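Local coordinates for beta-amyloid-like protein (Caenorhabditis elegans, PDB 3K66) that is a worm homolog of the human amyloid precursor protein whose E2 domain carries a heparin-binding site and which probably acts in cell adhesion and neural development, at residues A[172-177]-A[204-209]. Numbering follows the deposited sequence.
Sequences YIDLRI and DYRDEV
A salt bridge between Asp174 and Arg206 spans two helices in the C-terminal part of the all-helical E2 domain, joining helix 163-182 to helix 195-209. The backbones stand well apart, the nearest CA atoms, those of Asp174 and Arg206, being 11.5 Å from each other, so a long arginine suits one side and a short carboxylate the other. With CG anti to the backbone N (chi1 172°), the Arg206 chain reaches out from its helix and bends only at chi3. Its NH2 donates to Asp174 OD1 at 3.1 Å with an N-H...O angle of 160°; OD1 accepts through its syn lone pair and lies almost in the guanidinium plane. Carboxylate and guanidinium are nearly coplanar, and a water completes the pairing, donating to Asp174 OD2 at 2.7 Å and accepting from Arg206 NH1 at 2.9 Å. The stronger partner of NH2 is Glu138 of helix 123-154, so two carboxylates share one guanidinium nitrogen. Were Asp174 replaced by alanine, the direct bond and the water's acceptor would go, and the guanidinium would probably be left to Glu138. One direct arm and one through water thus make this a surface interhelical salt bridge of the helical E2 fold.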
ATOM      1  N   TYR A 172     -10.589  15.367   3.396  1.00 56.06           N
ATOM      2  CA  TYR A 172      -9.715  16.446   2.996  1.00 54.04           C
ATOM      3  C   TYR A 172      -9.275  16.382   1.549  1.00 51.46           C
ATOM      4  O   TYR A 172      -8.971  17.405   0.950  1.00 51.15           O
ATOM      5  CB  TYR A 172      -8.498  16.523   3.906  1.00 53.28           C
ATOM      6  CG  TYR A 172      -8.762  17.331   5.136  1.00 54.71           C
ATOM      7  CD1 TYR A 172      -8.634  18.727   5.128  1.00 56.46           C
ATOM      8  CD2 TYR A 172      -9.158  16.709   6.316  1.00 57.63           C
ATOM      9  CE1 TYR A 172      -8.891  19.471   6.264  1.00 56.23           C
ATOM     10  CE2 TYR A 172      -9.422  17.451   7.464  1.00 57.38           C
ATOM     11  CZ  TYR A 172      -9.287  18.828   7.428  1.00 57.17           C
ATOM     12  OH  TYR A 172      -9.571  19.557   8.558  1.00 59.49           O
ATOM     13  N   ILE A 173      -9.211  15.194   0.969  1.00 49.72           N
ATOM     14  CA  ILE A 173      -8.819  15.137  -0.436  1.00 50.38           C
ATOM     15  C   ILE A 173      -9.897  15.857  -1.235  1.00 51.37           C
ATOM     16  O   ILE A 173      -9.618  16.681  -2.119  1.00 48.99           O
ATOM     17  CB  ILE A 173      -8.660  13.693  -0.954  1.00 49.95           C
ATOM     18  CG1 ILE A 173      -7.386  13.088  -0.339  1.00 49.22           C
ATOM     19  CG2 ILE A 173      -8.551  13.714  -2.494  1.00 48.06           C
ATOM     20  CD1 ILE A 173      -7.198  11.654  -0.621  1.00 48.32           C
ATOM     21  N   ASP A 174     -11.144  15.572  -0.887  1.00 50.14           N
ATOM     22  CA  ASP A 174     -12.233  16.242  -1.557  1.00 52.14           C
ATOM     23  C   ASP A 174     -12.071  17.749  -1.306  1.00 53.12           C
ATOM     24  O   ASP A 174     -12.004  18.533  -2.253  1.00 53.72           O
ATOM     25  CB  ASP A 174     -13.590  15.749  -1.037  1.00 53.33           C
ATOM     26  CG  ASP A 174     -14.065  14.458  -1.717  1.00 53.41           C
ATOM     27  OD1 ASP A 174     -13.268  13.738  -2.376  1.00 54.00           O
ATOM     28  OD2 ASP A 174     -15.264  14.165  -1.560  1.00 54.46           O
ATOM     29  N   LEU A 175     -11.959  18.151  -0.038  1.00 53.33           N
ATOM     30  CA  LEU A 175     -11.807  19.570   0.287  1.00 53.01           C
ATOM     31  C   LEU A 175     -10.702  20.226  -0.541  1.00 53.30           C
ATOM     32  O   LEU A 175     -10.963  21.202  -1.259  1.00 54.21           O
ATOM     33  CB  LEU A 175     -11.540  19.766   1.779  1.00 51.72           C
ATOM     34  CG  LEU A 175     -12.804  19.734   2.642  1.00 52.04           C
ATOM     35  CD1 LEU A 175     -12.431  19.913   4.109  1.00 53.54           C
ATOM     36  CD2 LEU A 175     -13.767  20.817   2.196  1.00 48.87           C
ATOM     37  N   ARG A 176      -9.478  19.706  -0.461  1.00 50.64           N
ATOM     38  CA  ARG A 176      -8.392  20.283  -1.251  1.00 51.63           C
ATOM     39  C   ARG A 176      -8.803  20.362  -2.748  1.00 52.12           C
ATOM     40  O   ARG A 176      -8.662  21.411  -3.389  1.00 52.72           O
ATOM     41  CB  ARG A 176      -7.083  19.476  -1.092  1.00 52.83           C
ATOM     42  CG  ARG A 176      -6.372  19.659   0.242  1.00 52.44           C
ATOM     43  CD  ARG A 176      -5.079  18.874   0.287  1.00 53.67           C
ATOM     44  NE  ARG A 176      -5.329  17.440   0.273  1.00 57.92           N
ATOM     45  CZ  ARG A 176      -5.373  16.670   1.356  1.00 59.82           C
ATOM     46  NH1 ARG A 176      -5.171  17.185   2.564  1.00 61.49           N
ATOM     47  NH2 ARG A 176      -5.651  15.377   1.230  1.00 64.41           N
ATOM     48  N   ILE A 177      -9.336  19.279  -3.311  1.00 52.40           N
ATOM     49  CA  ILE A 177      -9.738  19.331  -4.733  1.00 50.53           C
ATOM     50  C   ILE A 177     -10.808  20.402  -4.973  1.00 52.41           C
ATOM     51  O   ILE A 177     -10.745  21.145  -5.951  1.00 51.85           O
ATOM     52  CB  ILE A 177     -10.242  17.949  -5.284  1.00 48.18           C
ATOM     53  CG1 ILE A 177      -9.076  16.958  -5.303  1.00 47.19           C
ATOM     54  CG2 ILE A 177     -10.745  18.087  -6.726  1.00 46.64           C
ATOM     55  CD1 ILE A 177      -9.435  15.567  -5.763  1.00 42.72           C
ATOM     56  N   ASP A 204     -14.756  11.180 -14.043  1.00 58.25           N
ATOM     57  CA  ASP A 204     -14.269  10.137 -14.934  1.00 57.99           C
ATOM     58  C   ASP A 204     -13.011   9.485 -14.366  1.00 57.45           C
ATOM     59  O   ASP A 204     -12.927   8.265 -14.263  1.00 57.27           O
ATOM     60  CB  ASP A 204     -13.993  10.686 -16.342  1.00 58.81           C
ATOM     61  CG  ASP A 204     -15.269  10.870 -17.142  1.00 61.44           C
ATOM     62  OD1 ASP A 204     -16.199  10.073 -16.899  1.00 62.36           O
ATOM     63  OD2 ASP A 204     -15.345  11.788 -18.000  1.00 62.58           O
ATOM     64  N   TYR A 205     -12.028  10.289 -13.977  1.00 56.15           N
ATOM     65  CA  TYR A 205     -10.806   9.727 -13.436  1.00 56.06           C
ATOM     66  C   TYR A 205     -11.055   8.884 -12.204  1.00 55.32           C
ATOM     67  O   TYR A 205     -10.462   7.832 -12.058  1.00 55.19           O
ATOM     68  CB  TYR A 205      -9.797  10.807 -13.087  1.00 57.04           C
ATOM     69  CG  TYR A 205      -8.446  10.207 -12.786  1.00 57.91           C
ATOM     70  CD1 TYR A 205      -7.619   9.758 -13.819  1.00 59.47           C
ATOM     71  CD2 TYR A 205      -8.001  10.060 -11.475  1.00 58.49           C
ATOM     72  CE1 TYR A 205      -6.380   9.182 -13.552  1.00 60.53           C
ATOM     73  CE2 TYR A 205      -6.765   9.489 -11.193  1.00 60.44           C
ATOM     74  CZ  TYR A 205      -5.958   9.054 -12.244  1.00 61.22           C
ATOM     75  OH  TYR A 205      -4.715   8.531 -11.995  1.00 61.01           O
ATOM     76  N   ARG A 206     -11.907   9.339 -11.295  1.00 56.72           N
ATOM     77  CA  ARG A 206     -12.178   8.529 -10.115  1.00 56.52           C
ATOM     78  C   ARG A 206     -12.842   7.211 -10.526  1.00 58.64           C
ATOM     79  O   ARG A 206     -12.470   6.141 -10.037  1.00 58.48           O
ATOM     80  CB  ARG A 206     -13.072   9.254  -9.118  1.00 53.59           C
ATOM     81  CG  ARG A 206     -13.505   8.327  -8.006  1.00 54.30           C
ATOM     82  CD  ARG A 206     -14.272   9.044  -6.920  1.00 52.28           C
ATOM     83  NE  ARG A 206     -13.398   9.960  -6.199  1.00 55.75           N
ATOM     84  CZ  ARG A 206     -13.796  10.745  -5.205  1.00 53.09           C
ATOM     85  NH1 ARG A 206     -15.066  10.702  -4.833  1.00 53.50           N
ATOM     86  NH2 ARG A 206     -12.942  11.578  -4.597  1.00 50.41           N
ATOM     87  N   ASP A 207     -13.823   7.275 -11.422  1.00 60.29           N
ATOM     88  CA  ASP A 207     -14.487   6.047 -11.847  1.00 61.62           C
ATOM     89  C   ASP A 207     -13.486   4.981 -12.289  1.00 63.47           C
ATOM     90  O   ASP A 207     -13.632   3.818 -11.917  1.00 63.77           O
ATOM     91  CB  ASP A 207     -15.495   6.308 -12.978  1.00 59.32           C
ATOM     92  CG  ASP A 207     -16.813   6.887 -12.470  1.00 59.26           C
ATOM     93  OD1 ASP A 207     -17.147   6.666 -11.276  1.00 57.55           O
ATOM     94  OD2 ASP A 207     -17.528   7.550 -13.271  1.00 57.96           O
ATOM     95  N   GLU A 208     -12.473   5.372 -13.060  1.00 63.73           N
ATOM     96  CA  GLU A 208     -11.465   4.425 -13.544  1.00 65.92           C
ATOM     97  C   GLU A 208     -10.543   3.826 -12.493  1.00 65.06           C
ATOM     98  O   GLU A 208     -10.402   2.599 -12.388  1.00 65.46           O
ATOM     99  CB  GLU A 208     -10.556   5.084 -14.577  1.00 69.22           C
ATOM    100  CG  GLU A 208     -11.194   5.435 -15.896  1.00 77.86           C
ATOM    101  CD  GLU A 208     -10.169   5.968 -16.879  1.00 81.87           C
ATOM    102  OE1 GLU A 208      -9.205   5.236 -17.187  1.00 83.34           O
ATOM    103  OE2 GLU A 208     -10.330   7.120 -17.328  1.00 86.16           O
ATOM    104  N   VAL A 209      -9.894   4.706 -11.743  1.00 64.14           N
ATOM    105  CA  VAL A 209      -8.912   4.317 -10.748  1.00 64.76           C
ATOM    106  C   VAL A 209      -9.387   3.693  -9.446  1.00 67.83           C
ATOM    107  O   VAL A 209      -8.728   2.813  -8.904  1.00 65.73           O
ATOM    108  CB  VAL A 209      -8.032   5.516 -10.427  1.00 61.21           C
ATOM    109  CG1 VAL A 209      -7.118   5.186  -9.281  1.00 60.29           C
ATOM    110  CG2 VAL A 209      -7.234   5.892 -11.671  1.00 55.49           C
TER
HETATM  111  O   HOH W   1     -16.422  11.912  -2.573  1.00 55.68           O